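Local coordinates for protein coronin (PDB 4OZU) that probably binds actin filaments and contributes to host-cell invasion and egress by the parasite, represented here by its WD40 beta-propeller domain, at residues Cys37-Thr43 with Asn316-Pro321; Val199-Ala203 with Trp379-Asn384. The contacts are given in a common frame with arbitrary orientation. Residues are numbered along the deposited sequence.

Both contacts hold distant parts of the chain together in the propeller, but they share no element: their centres lie 28 Å apart and their nearest atoms about 19 Å apart. Contact 1 sits near the propeller axis, its centre 7 Å from that of the chain, where the inner strands of the first and last blades meet side by side. Contact 2 is peripheral, 22 Å from the chain centre, and ties the C-terminal extension to a turn in a middle blade. The chemistry follows the place. Residues 37-43 and 316-321 combine two backbone hydrogen bonds with apolar packing around Phe317 and Cys318, whereas 199-203 and 379-384 depend largely on one arginine that stacks and hydrogen-bonds.

Contact 1. Residues Cys37-Thr43 with Asn316-Pro321; sequences CGLAANT and NFCFIP. With ACT (acetate ion), chain C.
Cys37 lays its CB over one face of the Phe317 ring, 3.8 Å from the ring centroid, a CH-pi contact in which CB comes within 3.6 Å of Phe317 CZ; its chi1 of 53° (p) places SG 5.1 Å from the same centroid. The two segments run in roughly the same direction, 34° apart end to end, and are bridged once, at Gly38 opposite Phe317 (CA-CA 5.6 Å). As in a parallel bridge, Phe317 uses both its backbone groups: Phe317 N donates to Cys37 O at 2.8 Å, and Phe317 O accepts from Leu39 N at 3.2 Å. Gly38 (phi 114°, psi -35°) is held where a CB would clash with Asn316 OD1, which is 3.5 Å from Gly38 CA.

Beyond the bridge both backbones are extended, and CA separations widen from 5.1 Å (Leu39-Cys318) to 5.5 Å (Ala41-Ile320) and 5.9 Å (Asn42-Pro321). Cys318, with chi1 71° (p), fills the opening: its SG is 3.7 Å from Leu39 CB and 3.9 Å from Ala41 CB. Pro321 CD closes the far end, 3.5 Å from Asn42 O. There Thr43 N donates to OXT of an acetate, probably from the crystallisation liquor, at 3.1 Å.

Strands 40-41 and 317-319 are the inner edges of the first and last propeller blades, the latter paired with strand 331-339, where Asn316 ND2 is hydrogen-bonded to Gln338 OE1. With backbone pairing confined to a single bridge and Cys318 SG set between Leu39 and Ala41 beyond it, the two blades adjoin as separate sheets, joined further along by apolar packing.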
ATOM      1  N   CYS A  37       7.021  -0.573   1.173  1.00 25.40           N
ATOM      2  CA  CYS A  37       7.116   0.842   1.532  1.00 24.84           C
ATOM      3  C   CYS A  37       7.674   1.022   2.955  1.00 28.68           C
ATOM      4  O   CYS A  37       8.344   2.015   3.231  1.00 28.99           O
ATOM      5  CB  CYS A  37       5.758   1.536   1.379  1.00 24.30           C
ATOM      6  SG  CYS A  37       4.375   0.766   2.237  1.00 29.12           S
ATOM      7  N   GLY A  38       7.424   0.055   3.835  1.00 35.04           N
ATOM      8  CA  GLY A  38       8.101  -0.004   5.124  1.00 36.76           C
ATOM      9  C   GLY A  38       7.210   0.216   6.333  1.00 41.32           C
ATOM     10  O   GLY A  38       7.427  -0.386   7.384  1.00 31.48           O
ATOM     11  N   LEU A  39       6.212   1.081   6.186  1.00 33.13           N
ATOM     12  CA  LEU A  39       5.288   1.378   7.270  1.00 29.85           C
ATOM     13  C   LEU A  39       3.885   0.952   6.891  1.00 24.18           C
ATOM     14  O   LEU A  39       3.619   0.569   5.749  1.00 25.75           O
ATOM     15  CB  LEU A  39       5.298   2.877   7.609  1.00 26.16           C
ATOM     16  CG  LEU A  39       6.656   3.555   7.763  1.00 23.24           C
ATOM     17  CD1 LEU A  39       6.472   5.055   7.968  1.00 24.81           C
ATOM     18  CD2 LEU A  39       7.431   2.950   8.920  1.00 27.96           C
ATOM     19  N   ALA A  40       2.987   1.022   7.863  1.00 25.98           N
ATOM     20  CA  ALA A  40       1.574   0.783   7.632  1.00 24.17           C
ATOM     21  C   ALA A  40       0.757   1.639   8.590  1.00 29.94           C
ATOM     22  O   ALA A  40       1.219   1.991   9.673  1.00 25.25           O
ATOM     23  CB  ALA A  40       1.236  -0.681   7.810  1.00 23.11           C
ATOM     24  N   ALA A  41      -0.449   1.995   8.172  1.00 21.82           N
ATOM     25  CA  ALA A  41      -1.350   2.747   9.031  1.00 23.38           C
ATOM     26  C   ALA A  41      -2.789   2.428   8.674  1.00 27.87           C
ATOM     27  O   ALA A  41      -3.098   2.143   7.517  1.00 26.19           O
ATOM     28  CB  ALA A  41      -1.085   4.251   8.906  1.00 23.91           C
ATOM     29  N   ASN A  42      -3.663   2.444   9.674  1.00 22.51           N
ATOM     30  CA  ASN A  42      -5.093   2.432   9.412  1.00 23.65           C
ATOM     31  C   ASN A  42      -5.684   3.698  10.031  1.00 23.40           C
ATOM     32  O   ASN A  42      -4.971   4.688  10.181  1.00 24.68           O
ATOM     33  CB  ASN A  42      -5.752   1.135   9.918  1.00 21.16           C
ATOM     34  CG  ASN A  42      -5.688   0.954  11.433  1.00 22.58           C
ATOM     35  OD1 ASN A  42      -5.234   1.824  12.182  1.00 21.19           O
ATOM     36  ND2 ASN A  42      -6.169  -0.198  11.886  1.00 23.43           N
ATOM     37  N   THR A  43      -6.967   3.705  10.368  1.00 26.95           N
ATOM     38  CA  THR A  43      -7.575   4.945  10.838  1.00 32.06           C
ATOM     39  C   THR A  43      -7.169   5.283  12.269  1.00 31.06           C
ATOM     40  O   THR A  43      -7.420   6.394  12.726  1.00 27.05           O
ATOM     41  CB  THR A  43      -9.110   4.892  10.765  1.00 29.91           C
ATOM     42  OG1 THR A  43      -9.601   3.797  11.547  1.00 28.61           O
ATOM     43  CG2 THR A  43      -9.567   4.742   9.322  1.00 31.26           C
ATOM     44  N   ASN A 316      11.514   5.063   5.036  1.00 35.59           N
ATOM     45  CA  ASN A 316      10.347   4.215   4.850  1.00 25.96           C
ATOM     46  C   ASN A 316       9.133   5.127   4.807  1.00 28.34           C
ATOM     47  O   ASN A 316       9.213   6.293   5.192  1.00 29.10           O
ATOM     48  CB  ASN A 316      10.178   3.197   5.984  1.00 30.36           C
ATOM     49  CG  ASN A 316      11.283   2.160   6.025  1.00 30.80           C
ATOM     50  OD1 ASN A 316      11.372   1.290   5.155  1.00 30.69           O
ATOM     51  ND2 ASN A 316      12.109   2.223   7.061  1.00 37.04           N
ATOM     52  N   PHE A 317       8.000   4.607   4.360  1.00 25.70           N
ATOM     53  CA  PHE A 317       6.801   5.424   4.337  1.00 25.69           C
ATOM     54  C   PHE A 317       5.535   4.590   4.226  1.00 24.34           C
ATOM     55  O   PHE A 317       5.576   3.379   4.008  1.00 22.54           O
ATOM     56  CB  PHE A 317       6.861   6.407   3.170  1.00 21.37           C
ATOM     57  CG  PHE A 317       6.552   5.777   1.852  1.00 27.78           C
ATOM     58  CD1 PHE A 317       7.537   5.121   1.131  1.00 24.85           C
ATOM     59  CD2 PHE A 317       5.268   5.825   1.342  1.00 25.99           C
ATOM     60  CE1 PHE A 317       7.240   4.532  -0.077  1.00 25.46           C
ATOM     61  CE2 PHE A 317       4.970   5.229   0.138  1.00 25.45           C
ATOM     62  CZ  PHE A 317       5.952   4.590  -0.571  1.00 25.90           C
ATOM     63  N   CYS A 318       4.408   5.267   4.396  1.00 20.58           N
ATOM     64  CA  CYS A 318       3.112   4.723   4.035  1.00 21.98           C
ATOM     65  C   CYS A 318       2.173   5.903   3.904  1.00 19.32           C
ATOM     66  O   CYS A 318       2.534   7.029   4.248  1.00 19.73           O
ATOM     67  CB  CYS A 318       2.590   3.727   5.073  1.00 26.00           C
ATOM     68  SG  CYS A 318       2.074   4.488   6.644  1.00 26.99           S
ATOM     69  N   PHE A 319       0.983   5.641   3.388  1.00 19.84           N
ATOM     70  CA  PHE A 319      -0.076   6.637   3.342  1.00 20.27           C
ATOM     71  C   PHE A 319      -1.206   6.169   4.240  1.00 26.60           C
ATOM     72  O   PHE A 319      -1.378   4.966   4.438  1.00 26.28           O
ATOM     73  CB  PHE A 319      -0.578   6.837   1.910  1.00 19.67           C
ATOM     74  CG  PHE A 319       0.318   7.695   1.065  1.00 20.64           C
ATOM     75  CD1 PHE A 319       1.566   7.245   0.675  1.00 23.11           C
ATOM     76  CD2 PHE A 319      -0.098   8.946   0.648  1.00 22.44           C
ATOM     77  CE1 PHE A 319       2.384   8.031  -0.108  1.00 22.29           C
ATOM     78  CE2 PHE A 319       0.714   9.734  -0.134  1.00 23.09           C
ATOM     79  CZ  PHE A 319       1.957   9.275  -0.512  1.00 19.26           C
ATOM     80  N   ILE A 320      -1.979   7.105   4.776  1.00 22.63           N
ATOM     81  CA  ILE A 320      -3.086   6.754   5.655  1.00 22.84           C
ATOM     82  C   ILE A 320      -4.324   6.467   4.823  1.00 22.12           C
ATOM     83  O   ILE A 320      -4.394   6.854   3.653  1.00 22.09           O
ATOM     84  CB  ILE A 320      -3.399   7.877   6.682  1.00 21.26           C
ATOM     85  CG1 ILE A 320      -3.954   9.125   5.986  1.00 20.53           C
ATOM     86  CG2 ILE A 320      -2.152   8.198   7.498  1.00 25.76           C
ATOM     87  CD1 ILE A 320      -4.381  10.233   6.957  1.00 24.34           C
ATOM     88  N   PRO A 321      -5.311   5.790   5.418  1.00 21.82           N
ATOM     89  CA  PRO A 321      -6.534   5.534   4.653  1.00 18.07           C
ATOM     90  C   PRO A 321      -7.337   6.804   4.433  1.00 24.15           C
ATOM     91  O   PRO A 321      -7.212   7.750   5.209  1.00 22.52           O
ATOM     92  CB  PRO A 321      -7.314   4.550   5.534  1.00 23.41           C
ATOM     93  CG  PRO A 321      -6.324   4.026   6.515  1.00 30.03           C
ATOM     94  CD  PRO A 321      -5.335   5.118   6.725  1.00 23.30           C
TER
HETATM   95  C   ACT C 402      -9.927   0.764  10.097  1.00 33.39           C
HETATM   96  O   ACT C 402     -10.667   1.187  11.009  1.00 39.63           O
HETATM   97  OXT ACT C 402      -9.020   1.535   9.724  1.00 35.31           O
HETATM   98  CH3 ACT C 402     -10.125  -0.588   9.482  1.00 29.78           C

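Contact 2. Residues Val199-Ala203 with Trp379-Asn384; sequences VDPRA and WFKGEN
Val199 and Asp200 finish strand 195-200, and Asp200 then starts a tight turn, its OD1 accepting from Ala203 N at 3.1 Å as an Asx motif, while Pro201 to Ala203 take helical backbone angles. Pro201 sets CG against the ring edge of Trp379, 3.8 Å from CH2. Arg202 does most of the work. With chi1 to chi3 at m, t, m and chi4 near 180°, it lies flat on the Trp379 indole (chi1 -172°), planes at 8°: Arg202 CD is 3.7 Å from the six-membered-ring centroid, and Arg202 CZ 3.8 Å from that of the five-membered ring, a cation-pi stack.

The guanidinium then reads the end of helix 376-380. Arg202 NH1 donates to Trp379 O at 2.8 Å and to Glu383 O at 3.0 Å; Arg202 NH2 donates to Asn384 OD1 at 2.9 Å. Gly382, at phi 100°, ends the helix in a Schellman motif, its N hydrogen-bonded to Trp379 O at 2.9 Å.

Pro201 on Phe157 joins two neighbouring blades. The C-terminal extension lies over their seam, meeting that of 199-203 through Arg202; on the other, strands 145-150, 154-159 and 164-170, Trp379 packs on Ile145 and Phe166, and Phe380 meets Phe166 edge-to-face.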
ATOM      1  N   VAL A 199      -2.855 -12.369 -12.082  1.00 21.27           N
ATOM      2  CA  VAL A 199      -3.206 -13.662 -11.493  1.00 22.00           C
ATOM      3  C   VAL A 199      -4.655 -13.695 -11.050  1.00 23.49           C
ATOM      4  O   VAL A 199      -5.112 -12.778 -10.366  1.00 21.75           O
ATOM      5  CB  VAL A 199      -2.327 -13.979 -10.272  1.00 22.07           C
ATOM      6  CG1 VAL A 199      -2.676 -15.347  -9.701  1.00 26.55           C
ATOM      7  CG2 VAL A 199      -0.849 -13.918 -10.654  1.00 22.47           C
ATOM      8  N   ASP A 200      -5.358 -14.758 -11.446  1.00 24.03           N
ATOM      9  CA  ASP A 200      -6.714 -15.033 -10.981  1.00 22.49           C
ATOM     10  C   ASP A 200      -6.656 -16.133  -9.918  1.00 22.44           C
ATOM     11  O   ASP A 200      -6.478 -17.306 -10.246  1.00 25.78           O
ATOM     12  CB  ASP A 200      -7.607 -15.448 -12.152  1.00 22.77           C
ATOM     13  CG  ASP A 200      -9.072 -15.635 -11.754  1.00 26.63           C
ATOM     14  OD1 ASP A 200      -9.353 -16.030 -10.602  1.00 24.84           O
ATOM     15  OD2 ASP A 200      -9.946 -15.393 -12.615  1.00 32.37           O
ATOM     16  N   PRO A 201      -6.794 -15.761  -8.636  1.00 21.52           N
ATOM     17  CA  PRO A 201      -6.637 -16.785  -7.591  1.00 22.35           C
ATOM     18  C   PRO A 201      -7.752 -17.825  -7.551  1.00 24.65           C
ATOM     19  O   PRO A 201      -7.488 -18.978  -7.223  1.00 26.68           O
ATOM     20  CB  PRO A 201      -6.626 -15.971  -6.300  1.00 18.74           C
ATOM     21  CG  PRO A 201      -7.334 -14.690  -6.642  1.00 20.66           C
ATOM     22  CD  PRO A 201      -6.992 -14.416  -8.070  1.00 23.49           C
ATOM     23  N   ARG A 202      -8.980 -17.434  -7.863  1.00 22.83           N
ATOM     24  CA  ARG A 202     -10.085 -18.382  -7.828  1.00 24.25           C
ATOM     25  C   ARG A 202      -9.973 -19.410  -8.958  1.00 23.40           C
ATOM     26  O   ARG A 202     -10.523 -20.507  -8.861  1.00 26.75           O
ATOM     27  CB  ARG A 202     -11.419 -17.644  -7.891  1.00 22.13           C
ATOM     28  CG  ARG A 202     -11.757 -16.947  -6.577  1.00 21.13           C
ATOM     29  CD  ARG A 202     -13.007 -16.122  -6.655  1.00 21.65           C
ATOM     30  NE  ARG A 202     -12.854 -15.014  -7.587  1.00 23.88           N
ATOM     31  CZ  ARG A 202     -13.789 -14.098  -7.805  1.00 21.85           C
ATOM     32  NH1 ARG A 202     -14.949 -14.159  -7.162  1.00 23.50           N
ATOM     33  NH2 ARG A 202     -13.565 -13.132  -8.675  1.00 20.56           N
ATOM     34  N   ALA A 203      -9.252 -19.055 -10.018  1.00 27.73           N
ATOM     35  CA  ALA A 203      -8.984 -19.978 -11.122  1.00 30.15           C
ATOM     36  C   ALA A 203      -7.602 -20.607 -10.967  1.00 31.97           C
ATOM     37  O   ALA A 203      -7.257 -21.553 -11.682  1.00 30.48           O
ATOM     38  CB  ALA A 203      -9.090 -19.255 -12.452  1.00 28.53           C
ATOM     39  N   TRP A 379     -17.466 -14.903  -2.320  1.00 20.96           N
ATOM     40  CA  TRP A 379     -16.422 -14.674  -3.309  1.00 18.48           C
ATOM     41  C   TRP A 379     -16.058 -15.973  -4.034  1.00 20.14           C
ATOM     42  O   TRP A 379     -15.888 -15.987  -5.250  1.00 21.79           O
ATOM     43  CB  TRP A 379     -15.205 -14.075  -2.619  1.00 18.88           C
ATOM     44  CG  TRP A 379     -14.107 -13.595  -3.496  1.00 18.05           C
ATOM     45  CD1 TRP A 379     -14.151 -12.551  -4.380  1.00 24.04           C
ATOM     46  CD2 TRP A 379     -12.766 -14.093  -3.530  1.00 18.38           C
ATOM     47  NE1 TRP A 379     -12.921 -12.381  -4.971  1.00 22.97           N
ATOM     48  CE2 TRP A 379     -12.053 -13.316  -4.464  1.00 18.82           C
ATOM     49  CE3 TRP A 379     -12.100 -15.129  -2.869  1.00 19.60           C
ATOM     50  CZ2 TRP A 379     -10.713 -13.542  -4.755  1.00 20.07           C
ATOM     51  CZ3 TRP A 379     -10.768 -15.354  -3.161  1.00 19.24           C
ATOM     52  CH2 TRP A 379     -10.090 -14.570  -4.097  1.00 22.38           C
ATOM     53  N   PHE A 380     -15.959 -17.069  -3.288  1.00 23.79           N
ATOM     54  CA  PHE A 380     -15.610 -18.350  -3.897  1.00 23.29           C
ATOM     55  C   PHE A 380     -16.735 -18.886  -4.782  1.00 25.16           C
ATOM     56  O   PHE A 380     -16.506 -19.743  -5.630  1.00 29.72           O
ATOM     57  CB  PHE A 380     -15.254 -19.376  -2.822  1.00 21.91           C
ATOM     58  CG  PHE A 380     -13.879 -19.187  -2.254  1.00 21.20           C
ATOM     59  CD1 PHE A 380     -12.768 -19.234  -3.081  1.00 30.23           C
ATOM     60  CD2 PHE A 380     -13.694 -18.967  -0.902  1.00 26.66           C
ATOM     61  CE1 PHE A 380     -11.498 -19.064  -2.567  1.00 26.66           C
ATOM     62  CE2 PHE A 380     -12.422 -18.793  -0.382  1.00 27.49           C
ATOM     63  CZ  PHE A 380     -11.326 -18.839  -1.211  1.00 26.12           C
ATOM     64  N   LYS A 381     -17.944 -18.374  -4.590  1.00 26.28           N
ATOM     65  CA  LYS A 381     -19.059 -18.742  -5.454  1.00 27.81           C
ATOM     66  C   LYS A 381     -18.997 -17.971  -6.775  1.00 30.41           C
ATOM     67  O   LYS A 381     -19.804 -18.207  -7.671  1.00 30.17           O
ATOM     68  CB  LYS A 381     -20.394 -18.500  -4.743  1.00 30.61           C
ATOM     69  CG  LYS A 381     -20.727 -19.562  -3.696  1.00 37.75           C
ATOM     70  CD  LYS A 381     -22.042 -19.286  -2.975  1.00 36.50           C
ATOM     71  CE  LYS A 381     -22.457 -20.463  -2.098  1.00 41.43           C
ATOM     72  NZ  LYS A 381     -21.434 -20.827  -1.079  1.00 46.79           N
ATOM     73  N   GLY A 382     -18.038 -17.052  -6.890  1.00 26.12           N
ATOM     74  CA  GLY A 382     -17.812 -16.319  -8.126  1.00 34.14           C
ATOM     75  C   GLY A 382     -18.395 -14.915  -8.147  1.00 30.91           C
ATOM     76  O   GLY A 382     -18.448 -14.273  -9.199  1.00 34.22           O
ATOM     77  N   GLU A 383     -18.829 -14.429  -6.990  1.00 28.72           N
ATOM     78  CA  GLU A 383     -19.404 -13.095  -6.906  1.00 31.19           C
ATOM     79  C   GLU A 383     -18.331 -12.035  -7.052  1.00 25.39           C
ATOM     80  O   GLU A 383     -17.176 -12.241  -6.658  1.00 23.18           O
ATOM     81  CB  GLU A 383     -20.141 -12.901  -5.580  1.00 32.50           C
ATOM     82  CG  GLU A 383     -21.383 -13.769  -5.433  1.00 43.22           C
ATOM     83  CD  GLU A 383     -22.073 -13.577  -4.095  1.00 96.30           C
ATOM     84  OE1 GLU A 383     -22.206 -12.415  -3.653  1.00 98.42           O
ATOM     85  OE2 GLU A 383     -22.475 -14.589  -3.484  1.00107.96           O
ATOM     86  N   ASN A 384     -18.726 -10.902  -7.629  1.00 24.16           N
ATOM     87  CA  ASN A 384     -17.877  -9.720  -7.695  1.00 23.75           C
ATOM     88  C   ASN A 384     -18.675  -8.477  -7.334  1.00 28.89           C
ATOM     89  O   ASN A 384     -18.966  -7.643  -8.190  1.00 28.28           O
ATOM     90  CB  ASN A 384     -17.259  -9.551  -9.081  1.00 26.09           C
ATOM     91  CG  ASN A 384     -16.331 -10.688  -9.445  1.00 30.43           C
ATOM     92  OD1 ASN A 384     -15.259 -10.844  -8.860  1.00 24.25           O
ATOM     93  ND2 ASN A 384     -16.739 -11.491 -10.415  1.00 32.12           N
TER